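Local structure of putative lipoprotein (Bacteroides ovatus, 3OQQ) at residues Y204-K215 and P297-K308. The protein is of unknown function but is a putative lipoprotein, probably extracellular, that carries bound calcium ions. Sequence-based numbering, arbitrary orientation.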
ATOM      1  N   TYR A 204      10.778   6.520 -16.907  1.00 25.12           N
ATOM      2  CA  TYR A 204       9.649   7.333 -16.474  1.00 24.35           C
ATOM      3  C   TYR A 204       9.935   8.153 -15.219  1.00 26.81           C
ATOM      4  O   TYR A 204       9.123   9.004 -14.867  1.00 26.55           O
ATOM      5  CB  TYR A 204       8.414   6.442 -16.202  1.00 24.81           C
ATOM      6  CG  TYR A 204       7.974   5.539 -17.342  1.00 26.02           C
ATOM      7  CD1 TYR A 204       8.090   5.947 -18.671  1.00 28.61           C
ATOM      8  CD2 TYR A 204       7.420   4.286 -17.090  1.00 25.33           C
ATOM      9  CE1 TYR A 204       7.659   5.135 -19.714  1.00 29.22           C
ATOM     10  CE2 TYR A 204       6.996   3.461 -18.128  1.00 26.05           C
ATOM     11  CZ  TYR A 204       7.111   3.894 -19.436  1.00 34.72           C
ATOM     12  OH  TYR A 204       6.683   3.088 -20.457  1.00 39.78           O
ATOM     13  N   VAL A 205      11.033   7.854 -14.504  1.00 22.11           N
ATOM     14  CA  VAL A 205      11.351   8.474 -13.222  1.00 20.53           C
ATOM     15  C   VAL A 205      12.588   9.346 -13.350  1.00 26.60           C
ATOM     16  O   VAL A 205      13.662   8.850 -13.657  1.00 26.06           O
ATOM     17  CB  VAL A 205      11.520   7.399 -12.112  1.00 22.13           C
ATOM     18  CG1 VAL A 205      11.873   8.042 -10.779  1.00 21.09           C
ATOM     19  CG2 VAL A 205      10.263   6.537 -11.991  1.00 21.37           C
ATOM     20  N   ASP A 206      12.429  10.633 -13.068  1.00 25.66           N
ATOM     21  CA  ASP A 206      13.495  11.636 -13.158  1.00 26.14           C
ATOM     22  C   ASP A 206      14.243  11.714 -11.833  1.00 28.43           C
ATOM     23  O   ASP A 206      15.448  11.487 -11.812  1.00 26.67           O
ATOM     24  CB  ASP A 206      12.881  13.012 -13.538  1.00 27.91           C
ATOM     25  CG  ASP A 206      13.830  14.200 -13.654  1.00 39.31           C
ATOM     26  OD1 ASP A 206      15.058  14.004 -13.536  1.00 40.69           O
ATOM     27  OD2 ASP A 206      13.341  15.328 -13.843  1.00 45.48           O
ATOM     28  N   ARG A 207      13.520  12.020 -10.739  1.00 24.04           N
ATOM     29  CA  ARG A 207      14.073  12.210  -9.398  1.00 22.92           C
ATOM     30  C   ARG A 207      13.473  11.302  -8.387  1.00 26.02           C
ATOM     31  O   ARG A 207      12.278  10.971  -8.447  1.00 25.64           O
ATOM     32  CB  ARG A 207      13.851  13.662  -8.876  1.00 23.67           C
ATOM     33  CG  ARG A 207      14.265  14.812  -9.789  1.00 34.03           C
ATOM     34  CD  ARG A 207      15.757  14.843  -9.960  1.00 39.90           C
ATOM     35  NE  ARG A 207      16.208  15.836 -10.929  1.00 46.90           N
ATOM     36  CZ  ARG A 207      16.979  16.876 -10.629  1.00 59.15           C
ATOM     37  NH1 ARG A 207      17.373  17.081  -9.377  1.00 40.77           N
ATOM     38  NH2 ARG A 207      17.360  17.722 -11.578  1.00 48.07           N
ATOM     39  N   ILE A 208      14.287  10.985  -7.371  1.00 23.04           N
ATOM     40  CA  ILE A 208      13.877  10.214  -6.199  1.00 21.33           C
ATOM     41  C   ILE A 208      14.137  11.053  -4.949  1.00 25.86           C
ATOM     42  O   ILE A 208      15.254  11.553  -4.771  1.00 24.01           O
ATOM     43  CB  ILE A 208      14.661   8.869  -6.106  1.00 23.52           C
ATOM     44  CG1 ILE A 208      14.390   7.933  -7.299  1.00 23.48           C
ATOM     45  CG2 ILE A 208      14.435   8.155  -4.754  1.00 23.50           C
ATOM     46  CD1 ILE A 208      15.420   6.863  -7.479  1.00 22.37           C
ATOM     47  N   THR A 209      13.142  11.139  -4.051  1.00 23.82           N
ATOM     48  CA  THR A 209      13.323  11.710  -2.721  1.00 23.18           C
ATOM     49  C   THR A 209      13.029  10.559  -1.780  1.00 24.91           C
ATOM     50  O   THR A 209      11.983   9.939  -1.916  1.00 24.71           O
ATOM     51  CB  THR A 209      12.505  12.971  -2.487  1.00 28.64           C
ATOM     52  OG1 THR A 209      13.077  14.018  -3.265  1.00 27.98           O
ATOM     53  CG2 THR A 209      12.482  13.392  -1.006  1.00 23.50           C
ATOM     54  N   ALA A 210      13.978  10.201  -0.898  1.00 21.47           N
ATOM     55  CA  ALA A 210      13.751   9.078   0.013  1.00 19.60           C
ATOM     56  C   ALA A 210      14.042   9.518   1.432  1.00 22.33           C
ATOM     57  O   ALA A 210      15.076  10.139   1.663  1.00 20.73           O
ATOM     58  CB  ALA A 210      14.617   7.887  -0.385  1.00 20.16           C
ATOM     59  N   SER A 211      13.116   9.218   2.369  1.00 19.09           N
ATOM     60  CA  SER A 211      13.215   9.586   3.789  1.00 17.90           C
ATOM     61  C   SER A 211      12.884   8.450   4.723  1.00 20.52           C
ATOM     62  O   SER A 211      11.998   7.628   4.453  1.00 19.14           O
ATOM     63  CB  SER A 211      12.263  10.741   4.124  1.00 21.49           C
ATOM     64  OG  SER A 211      12.293  11.793   3.174  1.00 27.03           O
ATOM     65  N   LEU A 212      13.611   8.416   5.834  1.00 17.59           N
ATOM     66  CA  LEU A 212      13.380   7.542   6.984  1.00 16.10           C
ATOM     67  C   LEU A 212      12.850   8.449   8.044  1.00 22.02           C
ATOM     68  O   LEU A 212      13.443   9.509   8.282  1.00 23.95           O
ATOM     69  CB  LEU A 212      14.655   6.838   7.421  1.00 15.26           C
ATOM     70  CG  LEU A 212      15.067   5.664   6.535  1.00 19.35           C
ATOM     71  CD1 LEU A 212      16.486   5.203   6.879  1.00 18.34           C
ATOM     72  CD2 LEU A 212      14.037   4.528   6.628  1.00 19.04           C
ATOM     73  N   ILE A 213      11.696   8.116   8.605  1.00 17.87           N
ATOM     74  CA  ILE A 213      10.954   8.991   9.524  1.00 17.59           C
ATOM     75  C   ILE A 213      10.331   8.184  10.655  1.00 23.46           C
ATOM     76  O   ILE A 213       9.958   7.031  10.441  1.00 24.12           O
ATOM     77  CB  ILE A 213       9.796   9.726   8.700  1.00 19.86           C
ATOM     78  CG1 ILE A 213      10.288  10.615   7.557  1.00 19.63           C
ATOM     79  CG2 ILE A 213       8.810  10.530   9.583  1.00 20.23           C
ATOM     80  CD1 ILE A 213       9.165  10.901   6.538  1.00 22.22           C
ATOM     81  N   LEU A 214      10.164   8.811  11.835  1.00 21.61           N
ATOM     82  CA  LEU A 214       9.396   8.277  12.970  1.00 21.19           C
ATOM     83  C   LEU A 214       8.057   8.998  12.940  1.00 24.64           C
ATOM     84  O   LEU A 214       8.007  10.228  13.073  1.00 21.87           O
ATOM     85  CB  LEU A 214      10.123   8.419  14.319  1.00 21.24           C
ATOM     86  CG  LEU A 214      11.382   7.551  14.494  1.00 24.06           C
ATOM     87  CD1 LEU A 214      11.913   7.672  15.937  1.00 24.63           C
ATOM     88  CD2 LEU A 214      11.102   6.049  14.149  1.00 21.78           C
ATOM     89  N   LYS A 215       6.988   8.246  12.628  1.00 22.93           N
ATOM     90  CA  LYS A 215       5.641   8.779  12.450  1.00 24.53           C
ATOM     91  C   LYS A 215       4.832   8.771  13.769  1.00 30.58           C
ATOM     92  O   LYS A 215       4.317   7.737  14.181  1.00 32.37           O
ATOM     93  CB  LYS A 215       4.919   7.995  11.339  1.00 26.02           C
ATOM     94  CG  LYS A 215       3.466   8.414  11.085  1.00 34.92           C
ATOM     95  CD  LYS A 215       2.633   7.174  10.700  1.00 35.14           C
ATOM     96  CE  LYS A 215       1.154   7.455  10.606  1.00 42.43           C
ATOM     97  NZ  LYS A 215       0.390   6.225  10.253  1.00 49.12           N
ATOM     98  N   PRO A 297       5.581   5.849  18.026  1.00 18.89           N
ATOM     99  CA  PRO A 297       5.703   6.339  16.639  1.00 18.48           C
ATOM    100  C   PRO A 297       6.158   5.204  15.700  1.00 22.97           C
ATOM    101  O   PRO A 297       6.954   4.342  16.097  1.00 21.41           O
ATOM    102  CB  PRO A 297       6.766   7.452  16.743  1.00 20.27           C
ATOM    103  CG  PRO A 297       6.675   7.934  18.213  1.00 24.50           C
ATOM    104  CD  PRO A 297       6.411   6.646  18.966  1.00 21.38           C
HETATM  105  N   MSE A 298       5.609   5.169  14.486  1.00 18.32           N
HETATM  106  CA  MSE A 298       5.914   4.095  13.561  1.00 16.78           C
HETATM  107  C   MSE A 298       7.139   4.398  12.726  1.00 21.65           C
HETATM  108  O   MSE A 298       7.311   5.537  12.315  1.00 22.34           O
HETATM  109  CB  MSE A 298       4.717   3.820  12.646  1.00 16.36           C
HETATM  110  CG  MSE A 298       3.574   3.123  13.375  1.00 22.20           C
HETATM  111 SE   MSE A 298       2.115   2.668  12.159  0.75 27.07          SE
HETATM  112  CE  MSE A 298       0.711   2.494  13.544  1.00 25.99           C
ATOM    113  N   LEU A 299       7.991   3.386  12.476  1.00 18.01           N
ATOM    114  CA  LEU A 299       9.132   3.560  11.556  1.00 17.29           C
ATOM    115  C   LEU A 299       8.544   3.708  10.145  1.00 20.07           C
ATOM    116  O   LEU A 299       7.788   2.844   9.697  1.00 18.05           O
ATOM    117  CB  LEU A 299      10.154   2.402  11.645  1.00 16.23           C
ATOM    118  CG  LEU A 299      11.272   2.340  10.556  1.00 19.04           C
ATOM    119  CD1 LEU A 299      12.160   3.614  10.562  1.00 19.30           C
ATOM    120  CD2 LEU A 299      12.173   1.136  10.777  1.00 17.51           C
ATOM    121  N   ARG A 300       8.830   4.848   9.486  1.00 18.79           N
ATOM    122  CA  ARG A 300       8.265   5.171   8.181  1.00 16.65           C
ATOM    123  C   ARG A 300       9.321   5.339   7.111  1.00 20.35           C
ATOM    124  O   ARG A 300      10.288   6.086   7.319  1.00 19.00           O
ATOM    125  CB  ARG A 300       7.400   6.470   8.290  1.00 16.39           C
ATOM    126  CG  ARG A 300       7.144   7.205   6.937  1.00 19.47           C
ATOM    127  CD  ARG A 300       6.116   8.316   7.060  1.00 22.43           C
ATOM    128  NE  ARG A 300       4.761   7.765   7.186  1.00 23.71           N
ATOM    129  CZ  ARG A 300       3.637   8.469   7.040  1.00 33.39           C
ATOM    130  NH1 ARG A 300       3.687   9.774   6.789  1.00 19.68           N
ATOM    131  NH2 ARG A 300       2.457   7.874   7.141  1.00 19.10           N
ATOM    132  N   ALA A 301       9.125   4.662   5.955  1.00 16.78           N
ATOM    133  CA  ALA A 301       9.893   4.927   4.747  1.00 17.94           C
ATOM    134  C   ALA A 301       8.995   5.794   3.850  1.00 23.18           C
ATOM    135  O   ALA A 301       7.807   5.485   3.677  1.00 21.75           O
ATOM    136  CB  ALA A 301      10.319   3.640   4.034  1.00 18.45           C
ATOM    137  N   GLU A 302       9.524   6.917   3.352  1.00 19.40           N
ATOM    138  CA  GLU A 302       8.741   7.806   2.497  1.00 19.42           C
ATOM    139  C   GLU A 302       9.493   8.034   1.195  1.00 24.46           C
ATOM    140  O   GLU A 302      10.669   8.402   1.217  1.00 25.60           O
ATOM    141  CB  GLU A 302       8.407   9.128   3.189  1.00 21.26           C
ATOM    142  CG  GLU A 302       7.500  10.010   2.341  1.00 31.09           C
ATOM    143  CD  GLU A 302       7.247  11.389   2.912  1.00 44.64           C
ATOM    144  OE1 GLU A 302       6.319  11.522   3.741  1.00 35.71           O
ATOM    145  OE2 GLU A 302       7.986  12.330   2.549  1.00 38.49           O
ATOM    146  N   VAL A 303       8.824   7.761   0.062  1.00 19.53           N
ATOM    147  CA  VAL A 303       9.445   7.865  -1.261  1.00 17.91           C
ATOM    148  C   VAL A 303       8.605   8.734  -2.168  1.00 21.90           C
ATOM    149  O   VAL A 303       7.417   8.482  -2.370  1.00 20.49           O
ATOM    150  CB  VAL A 303       9.677   6.475  -1.916  1.00 20.53           C
ATOM    151  CG1 VAL A 303      10.403   6.617  -3.265  1.00 20.77           C
ATOM    152  CG2 VAL A 303      10.452   5.531  -0.991  1.00 19.09           C
ATOM    153  N   ARG A 304       9.236   9.766  -2.708  1.00 20.60           N
ATOM    154  CA  ARG A 304       8.642  10.634  -3.708  1.00 21.63           C
ATOM    155  C   ARG A 304       9.370  10.377  -5.022  1.00 26.53           C
ATOM    156  O   ARG A 304      10.598  10.512  -5.085  1.00 25.50           O
ATOM    157  CB  ARG A 304       8.745  12.102  -3.276  1.00 25.20           C
ATOM    158  CG  ARG A 304       8.025  13.071  -4.199  1.00 36.79           C
ATOM    159  CD  ARG A 304       8.243  14.476  -3.716  1.00 46.21           C
ATOM    160  NE  ARG A 304       7.750  15.478  -4.660  1.00 47.24           N
ATOM    161  CZ  ARG A 304       8.355  16.637  -4.888  1.00 60.17           C
ATOM    162  NH1 ARG A 304       9.491  16.934  -4.270  1.00 39.08           N
ATOM    163  NH2 ARG A 304       7.837  17.506  -5.748  1.00 53.06           N
ATOM    164  N   LEU A 305       8.641   9.932  -6.044  1.00 23.88           N
ATOM    165  CA  LEU A 305       9.224   9.694  -7.372  1.00 23.64           C
ATOM    166  C   LEU A 305       8.635  10.710  -8.332  1.00 27.81           C
ATOM    167  O   LEU A 305       7.415  10.747  -8.487  1.00 26.31           O
ATOM    168  CB  LEU A 305       8.975   8.264  -7.875  1.00 23.46           C
ATOM    169  CG  LEU A 305       9.350   7.126  -6.933  1.00 27.88           C
ATOM    170  CD1 LEU A 305       8.765   5.864  -7.409  1.00 28.83           C
ATOM    171  CD2 LEU A 305      10.855   6.955  -6.811  1.00 26.11           C
ATOM    172  N   ILE A 306       9.488  11.570  -8.921  1.00 24.10           N
ATOM    173  CA  ILE A 306       9.054  12.639  -9.824  1.00 24.51           C
ATOM    174  C   ILE A 306       9.281  12.155 -11.241  1.00 30.89           C
ATOM    175  O   ILE A 306      10.419  11.797 -11.618  1.00 31.55           O
ATOM    176  CB  ILE A 306       9.754  13.997  -9.510  1.00 27.90           C
ATOM    177  CG1 ILE A 306       9.488  14.422  -8.046  1.00 29.64           C
ATOM    178  CG2 ILE A 306       9.284  15.119 -10.453  1.00 28.99           C
ATOM    179  CD1 ILE A 306      10.715  14.330  -7.129  1.00 45.78           C
ATOM    180  N   GLY A 307       8.186  12.102 -11.998  1.00 26.53           N
ATOM    181  CA  GLY A 307       8.216  11.644 -13.379  1.00 27.16           C
ATOM    182  C   GLY A 307       8.981  12.559 -14.314  1.00 32.44           C
ATOM    183  O   GLY A 307       9.038  13.771 -14.090  1.00 31.15           O
ATOM    184  N   LYS A 308       9.583  11.972 -15.370  1.00 32.90           N
ATOM    185  CA  LYS A 308      10.327  12.683 -16.408  1.00 35.66           C
ATOM    186  C   LYS A 308       9.410  13.675 -17.104  1.00 45.81           C
ATOM    187  O   LYS A 308       8.253  13.363 -17.414  1.00 45.36           O
ATOM    188  CB  LYS A 308      10.897  11.706 -17.461  1.00 39.35           C
ATOM    189  CG  LYS A 308      12.179  11.008 -17.077  1.00 58.30           C
ATOM    190  CD  LYS A 308      13.392  11.625 -17.748  1.00 68.26           C
ATOM    191  CE  LYS A 308      14.594  10.709 -17.701  1.00 80.99           C
ATOM    192  NZ  LYS A 308      15.089  10.480 -16.314  1.00 85.93           N
TER
HETATM  193  O   HOH W   1      15.586   8.015 -15.406  1.00 35.92           O
HETATM  194  O   HOH W   2      10.801  15.913 -13.832  1.00 42.57           O
HETATM  195  O   HOH W   3      11.425  16.146  -2.574  1.00 37.13           O
HETATM  196  O   HOH W   4      10.786  11.288   1.144  1.00 24.35           O
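R300 and I213 face each other as a hydrogen-bonded pair of two long antiparallel strands, and the arginine illustrates how one side chain can pack along the partner strand with its aliphatic part and pair a charge with its end. Its CB rests 3.4 Å from I213 O, the oxygen that also accepts the hydrogen bond from R300 N. CG then passes I213 CB, and CD lies 4.0 Å from I213 CD1, the two chains running side by side. A bend at the third torsion (chi3 -74°) turns the guanidinium so that one face lies against K215, whose CG stands over its centre and whose CD approaches R300 NH2 at 3.6 Å. Where the chain enters the guanidinium, NE forms a salt bridge with OD1 of D181, whose OD2 makes a long, weak ion pair with K215 NZ and probably eases the closeness of the two cations. A leucine here would probably leave D181 without its salt-bridge partner and K215 without a flat group to lie across. At the far end D206 N and R207 N both bond I306 O, at 2.7 and 3.2 Å respectively, a classic beta bulge. Strand 298-307 runs between 205-215 and 173-184, and 221-230 continues the sheet beyond 205-215; strand 253-263 packs against the face bearing I208, A210, A301 and V303.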